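Local coordinates for uncharacterized protein (Bacteroides ovatus CL02T12C04, PDB 6PTM) that is probably an exo-acting carrageenase of glycoside hydrolase family 42, cleaving glycosidic bonds in carrageenan-derived sugar chains, at residues N423-C428 with M452-M457; K441-D446 with I586-N591; T497-T502 with G706-V711. All blocks are in the same frame, centred on the assembly; numbering follows the deposited sequence.

The three contacts form a compact cluster, with centres 12 to 14 Å apart, beginning inside the barrel domain and reaching the two domains that follow it. Contact 1 joins barrel strand 421-423 and its loop to helix 448-460. Contact 2 opens within that same connection and closes on helix 579-590, beside the five-stranded parallel sheet. Contact 3 ties the end of helix 486-498 to strand 707-715 of the C-terminal antiparallel sheet. Along the chain contact 1 closes before contact 3 opens, while contact 2 interlaces with both. Asp455 probably hydrogen-bonds Tyr587 and His499, and Asn591 probably bonds Glu708, making one polar network where the three domains meet.

Contact 1: N423-C428 with M452-M457; sequences NDASSC and MAYDFM
Asn423 and Tyr454 form a buried polar contact inside the barrel domain, where the end of strand 421-423 and the loop after it meet helix 448-460. The tyrosine reaches out from the helix hydroxyl first, and its OH donates to Asn423 OD1 at 2.7 Å, OD1 lying at the edge of the ring, near its plane. This donor is not quite in the amide plane but tilted 28° from it. The same oxygen takes a second bond, from the backbone N of Ala425 at 3.2 Å, and this one runs in the carbonyl plane on a lone pair. Two donors thus grip OD1 and fix the rotation of the amide.

The two side chains cross at about a right angle, the amide and ring planes 53° apart, with Tyr454 CE1 3.6 Å from Asn423 ND2. With chi1 near 57°, Asn423 holds CG between its own backbone N and carbonyl carbon, folding the amide back so that OD1 faces the nitrogen two residues on. Ala425 follows closely: its CB lies 3.2 Å from Tyr454 OH and 3.6 Å from Tyr454 CZ, packing against the hydroxyl end of the ring. At the amide nitrogen, Met457 SD sits 3.9 Å from Asn423 ND2, a looser touch from one helical turn further on.

Strand 466-471 closes the contact from the side, as Asn468 ND2 hydrogen-bonds both Tyr454 OH and the backbone O of Ala425. The phenol is therefore held by two asparagines from neighbouring strands. Asn423 closes an Asx turn where the chain leaves its strand, and the whole belongs to a strand-to-helix connection of the (beta/alpha)8 barrel expected for family 42.

Contact 2: K441-D446 with I586-N591; sequences KNYAFD and IYEKLN
Glu588 stretches straight away from helix 579-590, its CG anti to the backbone N (chi1 179°) and the chain extended beyond, while Tyr443 swings CG beside its own backbone N (chi1 -58°), which brings OE2 of the carboxylate to the phenol oxygen. The pairing bridges two domains: Tyr443 belongs to the long loop between strand 421-423 and helix 448-460 of the (beta/alpha)8 barrel, and Glu588 to a helix of the alpha/beta domain that follows it.

Tyr443 OH donates to Glu588 OE2 over 2.4 Å, a bond modelled as very short, so that its exact length is doubtful. The oxygen arrives at the ring edge, in plane, and the ring and carboxylate are nearly coplanar, their planes 20° apart. A negative charge on Glu588 would probably polarise the phenol O-H.

Over one face of the Tyr443 ring, toward its rim, Asn442 ND2 lies 3.3 Å above the plane. That amide is itself held, since its OD1 accepts from Arg702 NE and its ND2 donates to the carbonyl of Pro705, both from the loop before strand 707-715. Trp447 meets the ring as well, and Met704 touches Glu588. Further along the loop, Asp446 OD1 caps the backbone N of Val448, where helix 448-460 begins.

The approach is lopsided on both groups: Glu588 OE2 lies 3.1 Å from Tyr443 CE2, and the methylene carbon Glu588 CG comes within 3.3 Å of Tyr443 OH.

Contact 3: T497-T502 with G706-V711; sequences TIHGLT and GCEWRV. With EDO (1,2-ethanediol), chain E; EDO (1,2-ethanediol), chain F.
His499 and Glu708 come from opposite directions to form a buried His-carboxylate hydrogen bond, ring and carboxylate planes 36° apart, the imidazole NE2 donating to Glu708 OE1 at 2.6 Å. The bond is moderately bent, with 152° at the hydrogen, and OE1, which uses its syn lone pair, itself lies slightly out of the imidazole plane. Arg710 comes in across the histidine at about a right angle, placing NH2 3.4 Å from His499 CE1. The same Arg710 NH2 lies 3.9 Å from Glu708 OE1, a long salt bridge of charges only, because the oxygen stands well out of the guanidinium plane.

Water extends this shell. Arg710 NH1 donates in the plane of its guanidinium to a water at 3.0 Å, and this water lies 2.8 Å from the backbone O of Ile498, to which it can donate.

Glu708 and Arg710 stand two residues apart on strand 707-715, so both side chains point to the same side of this outermost strand in the C-terminal antiparallel sheet. Across the contact, helix 486-498 of the (beta/alpha)8 barrel ends in a Schellman motif, with Gly500 at positive phi just after His499. Glu708 runs out nearly straight from the strand (chi1 -167°), which carries the carboxylate to the imidazole.

Second-shell groups fix both partners: Asp455 OD1 of helix 448-460 pairs with His499 ND1, and Asn591 ND2 with Glu708 OE2. A phenylalanine in place of His499 would remove both ring nitrogens, and the buried Glu708 OE1 and Asp455 OD1 would probably be left without this mate. Further along the strand, the backbone O of Val711 accepts a hydrogen bond from O2 of one ethanediol (chain F), probably from the crystallisation liquor, at 3.0 Å.

Contact 1: N423-C428 with M452-M457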
loop_
_atom_site.group_PDB
_atom_site.type_symbol
_atom_site.label_atom_id
_atom_site.label_comp_id
_atom_site.label_asym_id
_atom_site.label_seq_id
_atom_site.Cartn_x
_atom_site.Cartn_y
_atom_site.Cartn_z
ATOM N N ASN A 423 4.949 -1.911 1.368
ATOM C CA ASN A 423 3.910 -1.515 2.347
ATOM C C ASN A 423 3.014 -2.722 2.630
ATOM O O ASN A 423 3.125 -3.705 1.935
ATOM C CB ASN A 423 3.040 -0.361 1.850
ATOM C CG ASN A 423 2.364 -0.654 0.530
ATOM O OD1 ASN A 423 1.302 -1.276 0.500
ATOM N ND2 ASN A 423 2.947 -0.240 -0.567
ATOM N N ASP A 424 2.111 -2.584 3.594
ATOM C CA ASP A 424 0.980 -3.532 3.827
ATOM C C ASP A 424 -0.267 -2.675 4.033
ATOM O O ASP A 424 -0.898 -2.750 5.090
ATOM C CB ASP A 424 1.319 -4.565 4.897
ATOM C CG ASP A 424 1.313 -4.066 6.323
ATOM O OD1 ASP A 424 1.621 -2.890 6.535
ATOM O OD2 ASP A 424 1.007 -4.878 7.213
ATOM N N ALA A 425 -0.566 -1.860 3.028
ATOM C CA ALA A 425 -1.752 -0.975 2.999
ATOM C C ALA A 425 -2.971 -1.791 3.374
ATOM O O ALA A 425 -3.100 -2.928 2.841
ATOM C CB ALA A 425 -1.955 -0.326 1.655
ATOM N N SER A 426 -3.782 -1.210 4.272
ATOM C CA SER A 426 -5.139 -1.649 4.682
ATOM C C SER A 426 -6.183 -0.740 4.033
ATOM O O SER A 426 -5.894 0.465 3.813
ATOM C CB SER A 426 -5.356 -1.587 6.176
ATOM O OG SER A 426 -4.466 -2.443 6.857
ATOM N N SER A 427 -7.374 -1.292 3.815
ATOM C CA SER A 427 -8.594 -0.535 3.454
ATOM C C SER A 427 -9.757 -1.042 4.330
ATOM O O SER A 427 -9.814 -0.716 5.513
ATOM C CB SER A 427 -8.856 -0.634 1.963
ATOM O OG SER A 427 -8.978 -1.994 1.550
ATOM N N CYS A 428 -10.644 -1.843 3.771
ATOM C CA CYS A 428 -11.731 -2.527 4.512
ATOM C C CYS A 428 -12.793 -1.523 5.000
ATOM O O CYS A 428 -12.619 -0.273 4.853
ATOM C CB CYS A 428 -11.169 -3.376 5.648
ATOM S SG CYS A 428 -10.288 -4.840 5.041
ATOM N N MET A 452 -4.270 8.094 -1.051
ATOM C CA MET A 452 -3.396 9.227 -0.646
ATOM C C MET A 452 -1.993 8.739 -0.291
ATOM O O MET A 452 -1.073 9.335 -0.811
ATOM C CB MET A 452 -3.959 10.025 0.522
ATOM C CG MET A 452 -3.239 11.326 0.658
ATOM S SD MET A 452 -3.994 12.389 1.910
ATOM C CE MET A 452 -3.440 11.601 3.421
ATOM N N ALA A 453 -1.811 7.685 0.504
ATOM C CA ALA A 453 -0.441 7.210 0.848
ATOM C C ALA A 453 0.286 6.670 -0.411
ATOM O O ALA A 453 1.480 6.964 -0.586
ATOM C CB ALA A 453 -0.483 6.188 1.950
ATOM N N TYR A 454 -0.392 5.884 -1.259
ATOM C CA TYR A 454 0.153 5.399 -2.559
ATOM C C TYR A 454 0.611 6.616 -3.387
ATOM O O TYR A 454 1.725 6.600 -3.981
ATOM C CB TYR A 454 -0.879 4.462 -3.212
ATOM C CG TYR A 454 -0.853 3.049 -2.661
ATOM C CD1 TYR A 454 -0.216 2.739 -1.457
ATOM C CD2 TYR A 454 -1.466 2.010 -3.336
ATOM C CE1 TYR A 454 -0.187 1.446 -0.967
ATOM C CE2 TYR A 454 -1.450 0.711 -2.850
ATOM C CZ TYR A 454 -0.789 0.423 -1.680
ATOM O OH TYR A 454 -0.746 -0.870 -1.244
ATOM N N ASP A 455 -0.225 7.654 -3.449
ATOM C CA ASP A 455 0.082 8.874 -4.241
ATOM C C ASP A 455 1.325 9.571 -3.663
ATOM O O ASP A 455 2.134 10.112 -4.457
ATOM C CB ASP A 455 -1.143 9.792 -4.356
ATOM C CG ASP A 455 -2.208 9.244 -5.303
ATOM O OD1 ASP A 455 -1.891 8.238 -6.007
ATOM O OD2 ASP A 455 -3.354 9.796 -5.306
ATOM N N PHE A 456 1.507 9.544 -2.349
ATOM C CA PHE A 456 2.705 10.126 -1.714
ATOM C C PHE A 456 3.932 9.283 -2.121
ATOM O O PHE A 456 4.945 9.855 -2.576
ATOM C CB PHE A 456 2.481 10.301 -0.212
ATOM C CG PHE A 456 3.676 10.868 0.507
ATOM C CD1 PHE A 456 3.922 12.235 0.507
ATOM C CD2 PHE A 456 4.609 10.029 1.111
ATOM C CE1 PHE A 456 5.049 12.752 1.147
ATOM C CE2 PHE A 456 5.716 10.554 1.775
ATOM C CZ PHE A 456 5.944 11.910 1.782
ATOM N N MET A 457 3.860 7.973 -1.929
ATOM C CA MET A 457 4.959 7.040 -2.267
ATOM C C MET A 457 5.317 7.190 -3.773
ATOM O O MET A 457 6.515 7.244 -4.099
ATOM C CB MET A 457 4.524 5.607 -1.949
ATOM C CG MET A 457 4.457 5.270 -0.496
ATOM S SD MET A 457 3.763 3.580 -0.275
ATOM C CE MET A 457 2.585 3.817 1.054
#

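Contact 2: K441-D446 with I586-N591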
loop_
_atom_site.group_PDB
_atom_site.type_symbol
_atom_site.label_atom_id
_atom_site.label_comp_id
_atom_site.label_asym_id
_atom_site.label_seq_id
_atom_site.Cartn_x
_atom_site.Cartn_y
_atom_site.Cartn_z
ATOM N N LYS A 441 -18.730 8.729 6.798
ATOM C CA LYS A 441 -19.735 9.736 6.377
ATOM C C LYS A 441 -19.954 9.660 4.861
ATOM O O LYS A 441 -21.120 9.771 4.418
ATOM C CB LYS A 441 -19.329 11.151 6.777
ATOM C CG LYS A 441 -19.459 11.426 8.270
ATOM C CD LYS A 441 -20.877 11.204 8.825
ATOM C CE LYS A 441 -20.930 10.518 10.181
ATOM N NZ LYS A 441 -20.707 11.490 11.275
ATOM N N ASN A 442 -18.898 9.470 4.082
ATOM C CA ASN A 442 -19.031 9.673 2.618
ATOM C C ASN A 442 -18.723 8.404 1.810
ATOM O O ASN A 442 -19.262 8.302 0.703
ATOM C CB ASN A 442 -18.184 10.837 2.109
ATOM C CG ASN A 442 -18.607 11.213 0.710
ATOM O OD1 ASN A 442 -19.783 11.495 0.511
ATOM N ND2 ASN A 442 -17.704 11.134 -0.266
ATOM N N TYR A 443 -17.916 7.479 2.335
ATOM C CA TYR A 443 -17.171 6.490 1.518
ATOM C C TYR A 443 -17.597 5.075 1.898
ATOM O O TYR A 443 -17.988 4.836 3.051
ATOM C CB TYR A 443 -15.660 6.722 1.636
ATOM C CG TYR A 443 -15.223 8.112 1.221
ATOM C CD1 TYR A 443 -15.060 8.434 -0.117
ATOM C CD2 TYR A 443 -14.975 9.101 2.153
ATOM C CE1 TYR A 443 -14.650 9.690 -0.520
ATOM C CE2 TYR A 443 -14.572 10.373 1.769
ATOM C CZ TYR A 443 -14.400 10.664 0.427
ATOM O OH TYR A 443 -14.032 11.900 -0.011
ATOM N N ALA A 444 -17.399 4.145 0.962
ATOM C CA ALA A 444 -17.700 2.715 1.148
ATOM C C ALA A 444 -16.659 2.017 2.013
ATOM O O ALA A 444 -16.923 0.868 2.436
ATOM C CB ALA A 444 -17.782 2.034 -0.186
ATOM N N PHE A 445 -15.446 2.553 2.098
ATOM C CA PHE A 445 -14.309 1.855 2.748
ATOM C C PHE A 445 -13.248 2.902 3.086
ATOM O O PHE A 445 -13.321 4.055 2.618
ATOM C CB PHE A 445 -13.732 0.710 1.885
ATOM C CG PHE A 445 -13.321 1.107 0.483
ATOM C CD1 PHE A 445 -12.084 1.675 0.232
ATOM C CD2 PHE A 445 -14.163 0.891 -0.586
ATOM C CE1 PHE A 445 -11.722 2.065 -1.049
ATOM C CE2 PHE A 445 -13.803 1.291 -1.865
ATOM C CZ PHE A 445 -12.592 1.896 -2.089
ATOM N N ASP A 446 -12.244 2.483 3.837
ATOM C CA ASP A 446 -11.128 3.380 4.197
ATOM C C ASP A 446 -10.223 3.463 2.960
ATOM O O ASP A 446 -9.380 2.576 2.802
ATOM C CB ASP A 446 -10.424 2.888 5.468
ATOM C CG ASP A 446 -9.243 3.783 5.824
ATOM O OD1 ASP A 446 -9.086 4.828 5.152
ATOM O OD2 ASP A 446 -8.494 3.426 6.742
ATOM N N ILE A 586 -7.297 18.737 1.966
ATOM C CA ILE A 586 -6.945 19.383 0.677
ATOM C C ILE A 586 -6.822 18.287 -0.405
ATOM O O ILE A 586 -7.337 18.499 -1.527
ATOM C CB ILE A 586 -5.709 20.314 0.763
ATOM C CG1 ILE A 586 -5.377 20.921 -0.602
ATOM C CG2 ILE A 586 -4.476 19.625 1.322
ATOM C CD1 ILE A 586 -6.534 21.640 -1.311
ATOM N N TYR A 587 -6.247 17.127 -0.087
ATOM C CA TYR A 587 -6.197 15.962 -1.020
ATOM C C TYR A 587 -7.606 15.603 -1.492
ATOM O O TYR A 587 -7.834 15.492 -2.697
ATOM C CB TYR A 587 -5.601 14.731 -0.338
ATOM C CG TYR A 587 -5.494 13.518 -1.217
ATOM C CD1 TYR A 587 -4.529 13.427 -2.208
ATOM C CD2 TYR A 587 -6.408 12.483 -1.111
ATOM C CE1 TYR A 587 -4.440 12.316 -3.039
ATOM C CE2 TYR A 587 -6.329 11.357 -1.927
ATOM C CZ TYR A 587 -5.327 11.263 -2.877
ATOM O OH TYR A 587 -5.249 10.172 -3.662
ATOM N N GLU A 588 -8.524 15.386 -0.549
ATOM C CA GLU A 588 -9.948 15.024 -0.830
ATOM C C GLU A 588 -10.599 16.110 -1.702
ATOM O O GLU A 588 -11.353 15.794 -2.662
ATOM C CB GLU A 588 -10.676 14.879 0.498
ATOM C CG GLU A 588 -12.140 14.544 0.384
ATOM C CD GLU A 588 -12.796 14.325 1.734
ATOM O OE1 GLU A 588 -12.675 15.222 2.612
ATOM O OE2 GLU A 588 -13.440 13.280 1.902
ATOM N N LYS A 589 -10.322 17.363 -1.373
ATOM C CA LYS A 589 -10.882 18.523 -2.093
ATOM C C LYS A 589 -10.442 18.476 -3.551
ATOM O O LYS A 589 -11.245 18.826 -4.386
ATOM C CB LYS A 589 -10.465 19.817 -1.386
ATOM C CG LYS A 589 -11.143 21.046 -1.928
ATOM C CD LYS A 589 -12.633 21.040 -1.622
ATOM C CE LYS A 589 -13.292 22.364 -1.898
ATOM N NZ LYS A 589 -14.723 22.281 -1.508
ATOM N N LEU A 590 -9.219 18.024 -3.852
ATOM C CA LEU A 590 -8.660 18.094 -5.218
ATOM C C LEU A 590 -8.876 16.782 -5.995
ATOM O O LEU A 590 -8.746 16.822 -7.185
ATOM C CB LEU A 590 -7.166 18.430 -5.149
ATOM C CG LEU A 590 -6.773 19.783 -4.553
ATOM C CD1 LEU A 590 -5.254 19.924 -4.581
ATOM C CD2 LEU A 590 -7.446 20.943 -5.274
ATOM N N ASN A 591 -9.160 15.666 -5.338
ATOM C CA ASN A 591 -8.967 14.307 -5.904
ATOM C C ASN A 591 -10.132 13.811 -6.779
ATOM O O ASN A 591 -9.987 12.707 -7.388
ATOM C CB ASN A 591 -8.791 13.245 -4.824
ATOM C CG ASN A 591 -8.288 11.954 -5.426
ATOM O OD1 ASN A 591 -7.312 11.982 -6.167
ATOM N ND2 ASN A 591 -8.967 10.855 -5.146
#

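Contact 3: T497-T502 with G706-V711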
loop_
_atom_site.group_PDB
_atom_site.type_symbol
_atom_site.label_atom_id
_atom_site.label_comp_id
_atom_site.label_asym_id
_atom_site.label_seq_id
_atom_site.Cartn_x
_atom_site.Cartn_y
_atom_site.Cartn_z
ATOM N N THR A 497 -4.364 -0.534 -7.791
ATOM C CA THR A 497 -3.500 -0.719 -8.976
ATOM C C THR A 497 -3.437 0.583 -9.781
ATOM O O THR A 497 -2.330 0.959 -10.209
ATOM C CB THR A 497 -3.931 -1.925 -9.819
ATOM O OG1 THR A 497 -3.933 -3.056 -8.949
ATOM C CG2 THR A 497 -2.955 -2.092 -10.959
ATOM N N ILE A 498 -4.558 1.280 -9.935
ATOM C CA ILE A 498 -4.552 2.614 -10.595
ATOM C C ILE A 498 -3.544 3.541 -9.879
ATOM O O ILE A 498 -2.864 4.330 -10.571
ATOM C CB ILE A 498 -5.966 3.198 -10.674
ATOM C CG1 ILE A 498 -6.836 2.400 -11.661
ATOM C CG2 ILE A 498 -5.913 4.695 -10.986
ATOM C CD1 ILE A 498 -6.418 2.475 -13.103
ATOM N N HIS A 499 -3.419 3.444 -8.553
ATOM C CA HIS A 499 -2.562 4.333 -7.737
ATOM C C HIS A 499 -1.136 3.769 -7.584
ATOM O O HIS A 499 -0.373 4.347 -6.784
ATOM C CB HIS A 499 -3.273 4.618 -6.429
ATOM C CG HIS A 499 -4.459 5.541 -6.557
ATOM N ND1 HIS A 499 -4.387 6.879 -6.186
ATOM C CD2 HIS A 499 -5.715 5.336 -7.025
ATOM C CE1 HIS A 499 -5.557 7.454 -6.384
ATOM N NE2 HIS A 499 -6.413 6.510 -6.906
ATOM N N GLY A 500 -0.793 2.661 -8.248
ATOM C CA GLY A 500 0.610 2.210 -8.342
ATOM C C GLY A 500 0.856 0.764 -7.940
ATOM O O GLY A 500 1.945 0.276 -8.203
ATOM N N LEU A 501 -0.092 0.104 -7.298
ATOM C CA LEU A 501 0.144 -1.281 -6.830
ATOM C C LEU A 501 0.480 -2.211 -8.003
ATOM O O LEU A 501 -0.294 -2.280 -8.992
ATOM C CB LEU A 501 -1.097 -1.769 -6.101
ATOM C CG LEU A 501 -1.015 -3.182 -5.533
ATOM C CD1 LEU A 501 0.139 -3.291 -4.526
ATOM C CD2 LEU A 501 -2.351 -3.500 -4.882
ATOM N N THR A 502 1.549 -2.988 -7.837
ATOM C CA THR A 502 2.057 -3.905 -8.887
ATOM C C THR A 502 1.849 -5.357 -8.470
ATOM O O THR A 502 1.555 -6.175 -9.327
ATOM C CB THR A 502 3.536 -3.685 -9.232
ATOM O OG1 THR A 502 3.916 -2.317 -9.098
ATOM C CG2 THR A 502 3.818 -4.148 -10.645
ATOM N N GLY A 706 -17.866 10.808 -4.743
ATOM C CA GLY A 706 -17.156 9.554 -4.416
ATOM C C GLY A 706 -16.504 8.893 -5.620
ATOM O O GLY A 706 -15.818 7.888 -5.423
ATOM N N CYS A 707 -16.795 9.347 -6.842
ATOM C CA CYS A 707 -16.265 8.716 -8.070
ATOM C C CYS A 707 -14.928 9.349 -8.409
ATOM O O CYS A 707 -14.899 10.522 -8.872
ATOM C CB CYS A 707 -17.241 8.841 -9.228
ATOM S SG CYS A 707 -18.717 7.843 -8.973
ATOM N N GLU A 708 -13.847 8.610 -8.161
ATOM C CA GLU A 708 -12.514 9.033 -8.622
ATOM C C GLU A 708 -12.380 8.622 -10.079
ATOM O O GLU A 708 -12.522 7.435 -10.363
ATOM C CB GLU A 708 -11.417 8.364 -7.801
ATOM C CG GLU A 708 -10.070 9.008 -8.047
ATOM C CD GLU A 708 -8.895 8.181 -7.552
ATOM O OE1 GLU A 708 -8.558 7.157 -8.219
ATOM O OE2 GLU A 708 -8.382 8.525 -6.483
ATOM N N TRP A 709 -12.096 9.575 -10.955
ATOM C CA TRP A 709 -12.051 9.331 -12.414
ATOM C C TRP A 709 -10.739 9.829 -13.018
ATOM O O TRP A 709 -10.072 10.719 -12.395
ATOM C CB TRP A 709 -13.275 9.907 -13.099
ATOM C CG TRP A 709 -13.466 11.368 -12.926
ATOM C CD1 TRP A 709 -14.018 11.992 -11.857
ATOM C CD2 TRP A 709 -13.235 12.376 -13.916
ATOM N NE1 TRP A 709 -14.062 13.342 -12.082
ATOM C CE2 TRP A 709 -13.622 13.606 -13.349
ATOM C CE3 TRP A 709 -12.715 12.362 -15.210
ATOM C CZ2 TRP A 709 -13.538 14.808 -14.046
ATOM C CZ3 TRP A 709 -12.579 13.555 -15.884
ATOM C CH2 TRP A 709 -12.984 14.759 -15.308
ATOM N N ARG A 710 -10.341 9.196 -14.129
ATOM C CA ARG A 710 -9.102 9.512 -14.865
ATOM C C ARG A 710 -9.393 9.344 -16.349
ATOM O O ARG A 710 -10.271 8.561 -16.698
ATOM C CB ARG A 710 -7.962 8.572 -14.459
ATOM C CG ARG A 710 -7.574 8.619 -12.986
ATOM C CD ARG A 710 -6.989 9.956 -12.520
ATOM N NE ARG A 710 -6.641 9.906 -11.089
ATOM C CZ ARG A 710 -5.588 9.260 -10.577
ATOM N NH1 ARG A 710 -4.739 8.590 -11.354
ATOM N NH2 ARG A 710 -5.409 9.250 -9.264
ATOM N N VAL A 711 -8.661 10.062 -17.192
ATOM C CA VAL A 711 -8.803 9.974 -18.658
ATOM C C VAL A 711 -7.417 9.912 -19.289
ATOM O O VAL A 711 -6.589 10.791 -18.971
ATOM C CB VAL A 711 -9.612 11.165 -19.193
ATOM C CG1 VAL A 711 -9.883 11.003 -20.690
ATOM C CG2 VAL A 711 -10.894 11.325 -18.405
HETATM C C1 EDO E . -5.441 13.271 -22.200
HETATM O O1 EDO E . -4.824 12.632 -21.096
HETATM C C2 EDO E . -6.910 13.144 -22.052
HETATM O O2 EDO E . -7.472 13.766 -20.906
HETATM C C1 EDO F . -5.011 15.385 -18.552
HETATM O O1 EDO F . -4.124 14.648 -19.408
HETATM C C2 EDO F . -5.784 14.504 -17.656
HETATM O O2 EDO F . -6.780 13.712 -18.305
HETATM O O HOH W 1 -2.256 7.085 -10.793
#